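Local coordinates for uncharacterized protein YacP (Bacillus subtilis, PDB 5MQ8), which acts as an endoribonuclease of the PIN-like NYN family and takes part in ribosome-dependent mRNA decay, at residues A[156-159]-A[160-163]. Numbering follows the deposited sequence.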
ATOM      1  N   GLU A 156       0.708  -0.385  -4.785  1.00 27.57           N
ATOM      2  CA  GLU A 156       0.893  -1.553  -3.914  1.00 26.46           C
ATOM      3  C   GLU A 156      -0.427  -2.344  -3.741  1.00 30.35           C
ATOM      4  O   GLU A 156      -0.393  -3.571  -3.745  1.00 30.51           O
ATOM      5  CB  GLU A 156       1.518  -1.145  -2.566  1.00 26.66           C
ATOM      6  CG  GLU A 156       2.185  -2.286  -1.834  1.00 33.22           C
ATOM      7  CD  GLU A 156       3.284  -3.001  -2.601  1.00 44.74           C
ATOM      8  OE1 GLU A 156       3.183  -4.237  -2.734  1.00 42.42           O
ATOM      9  OE2 GLU A 156       4.221  -2.334  -3.092  1.00 37.34           O
ATOM     10  N   VAL A 157      -1.579  -1.645  -3.638  1.00 26.93           N
ATOM     11  CA  VAL A 157      -2.917  -2.267  -3.575  1.00 26.84           C
ATOM     12  C   VAL A 157      -3.117  -3.092  -4.876  1.00 31.66           C
ATOM     13  O   VAL A 157      -3.467  -4.276  -4.816  1.00 31.48           O
ATOM     14  CB  VAL A 157      -4.058  -1.214  -3.383  1.00 30.35           C
ATOM     15  CG1 VAL A 157      -5.449  -1.816  -3.637  1.00 29.93           C
ATOM     16  CG2 VAL A 157      -3.999  -0.575  -1.999  1.00 29.85           C
ATOM     17  N   LEU A 158      -2.863  -2.452  -6.033  1.00 27.81           N
ATOM     18  CA  LEU A 158      -2.988  -3.061  -7.351  1.00 28.68           C
ATOM     19  C   LEU A 158      -2.084  -4.287  -7.515  1.00 33.51           C
ATOM     20  O   LEU A 158      -2.561  -5.311  -8.005  1.00 32.54           O
ATOM     21  CB  LEU A 158      -2.763  -2.018  -8.471  1.00 28.66           C
ATOM     22  CG  LEU A 158      -3.088  -2.456  -9.896  1.00 33.80           C
ATOM     23  CD1 LEU A 158      -4.525  -3.017  -9.998  1.00 35.41           C
ATOM     24  CD2 LEU A 158      -2.916  -1.288 -10.882  1.00 33.43           C
ATOM     25  N   LYS A 159      -0.810  -4.196  -7.071  1.00 31.56           N
ATOM     26  CA  LYS A 159       0.138  -5.315  -7.094  1.00 32.94           C
ATOM     27  C   LYS A 159      -0.380  -6.514  -6.291  1.00 37.69           C
ATOM     28  O   LYS A 159      -0.275  -7.643  -6.767  1.00 38.04           O
ATOM     29  CB  LYS A 159       1.508  -4.894  -6.576  1.00 36.02           C
ATOM     30  CG  LYS A 159       2.405  -4.242  -7.621  1.00 49.73           C
ATOM     31  CD  LYS A 159       3.715  -3.793  -6.982  1.00 62.87           C
ATOM     32  CE  LYS A 159       4.955  -4.356  -7.644  1.00 81.77           C
ATOM     33  NZ  LYS A 159       6.204  -3.940  -6.941  1.00 93.09           N
ATOM     34  N   THR A 160      -0.971  -6.264  -5.101  1.00 34.45           N
ATOM     35  CA  THR A 160      -1.564  -7.288  -4.238  1.00 34.70           C
ATOM     36  C   THR A 160      -2.767  -7.971  -4.939  1.00 40.71           C
ATOM     37  O   THR A 160      -2.922  -9.192  -4.826  1.00 40.63           O
ATOM     38  CB  THR A 160      -1.949  -6.691  -2.873  1.00 38.77           C
ATOM     39  OG1 THR A 160      -0.847  -5.950  -2.348  1.00 41.80           O
ATOM     40  CG2 THR A 160      -2.355  -7.755  -1.862  1.00 35.70           C
ATOM     41  N   PHE A 161      -3.608  -7.179  -5.642  1.00 37.45           N
ATOM     42  CA  PHE A 161      -4.788  -7.670  -6.374  1.00 37.48           C
ATOM     43  C   PHE A 161      -4.354  -8.605  -7.507  1.00 42.30           C
ATOM     44  O   PHE A 161      -4.954  -9.656  -7.700  1.00 42.35           O
ATOM     45  CB  PHE A 161      -5.633  -6.493  -6.922  1.00 38.53           C
ATOM     46  CG  PHE A 161      -6.776  -6.874  -7.839  1.00 39.41           C
ATOM     47  CD1 PHE A 161      -7.987  -7.326  -7.321  1.00 41.97           C
ATOM     48  CD2 PHE A 161      -6.656  -6.747  -9.220  1.00 41.64           C
ATOM     49  CE1 PHE A 161      -9.051  -7.668  -8.171  1.00 42.48           C
ATOM     50  CE2 PHE A 161      -7.713  -7.096 -10.069  1.00 43.64           C
ATOM     51  CZ  PHE A 161      -8.904  -7.555  -9.538  1.00 41.34           C
ATOM     52  N   GLU A 162      -3.303  -8.217  -8.232  1.00 39.44           N
ATOM     53  CA  GLU A 162      -2.751  -8.978  -9.341  1.00 39.50           C
ATOM     54  C   GLU A 162      -2.045 -10.245  -8.860  1.00 46.80           C
ATOM     55  O   GLU A 162      -2.186 -11.284  -9.505  1.00 45.73           O
ATOM     56  CB  GLU A 162      -1.820  -8.113 -10.180  1.00 39.97           C
ATOM     57  CG  GLU A 162      -2.555  -7.013 -10.923  1.00 45.38           C
ATOM     58  CD  GLU A 162      -1.659  -5.957 -11.541  1.00 53.64           C
ATOM     59  OE1 GLU A 162      -0.516  -5.779 -11.064  1.00 39.16           O
ATOM     60  OE2 GLU A 162      -2.104  -5.297 -12.503  1.00 47.07           O
ATOM     61  N   LYS A 163      -1.311 -10.166  -7.718  1.00 45.95           N
ATOM     62  CA  LYS A 163      -0.639 -11.311  -7.087  1.00 46.26           C
ATOM     63  C   LYS A 163      -1.700 -12.358  -6.728  1.00 51.63           C
ATOM     64  O   LYS A 163      -1.540 -13.521  -7.092  1.00 50.57           O
ATOM     65  CB  LYS A 163       0.122 -10.883  -5.822  1.00 48.26           C
ATOM     66  CG  LYS A 163       1.617 -10.723  -6.025  1.00 56.35           C
ATOM     67  CD  LYS A 163       2.279 -10.175  -4.776  1.00 62.15           C
ATOM     68  CE  LYS A 163       2.903  -8.828  -5.021  1.00 71.63           C
ATOM     69  NZ  LYS A 163       3.253  -8.150  -3.749  1.00 76.54           N
TER
HETATM   70  O   HOH W   1       1.818  -6.483  -2.108  1.00 61.49           O
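Residues 156-159 run straight into 160-163 as consecutive turns of one alpha-helix, tied by four i to i+4 bonds, from Thr160 N to Glu156 O through to Lys163 N to Lys159 O (2.9 Å). Glu156 O accepts twice: Thr160 OG1 also bonds to it at 2.8 Å, and the two donors arrive from opposite faces of the carbonyl plane. With OG1 beside its own backbone N (chi1 -49°), the threonine hydroxyl is turned back to the preceding turn. A water bridges three side chains, donating to Glu156 OE1 and to Thr160 OG1 and accepting from Lys163 NZ, each at 2.7 Å. Glu156 OE1 and Lys163 NZ themselves stay 4.0 Å apart, too far for a salt bridge, and the water links them. On another flank, the Glu162 side chain folds back past the Leu158 oxygen, with CG 3.4 Å from Leu158 O and the carboxylate raised above the carbonyl plane, where OE2 comes within 4.0 Å of Leu158 CG. That OE2 is held by Arg68 and Ser42 of the second subunit, the former through a salt bridge. Leu158 CD1 packs obliquely against the Phe161 ring, 4.4 Å from CD2. Helix 151-165 follows the long helix 121-145 and stands well away from the parallel sheet of its own chain; Val157 packs on Leu153, and Phe161 on Arg138, of the second subunit, so this C-terminal helix contributes to the dimer interface.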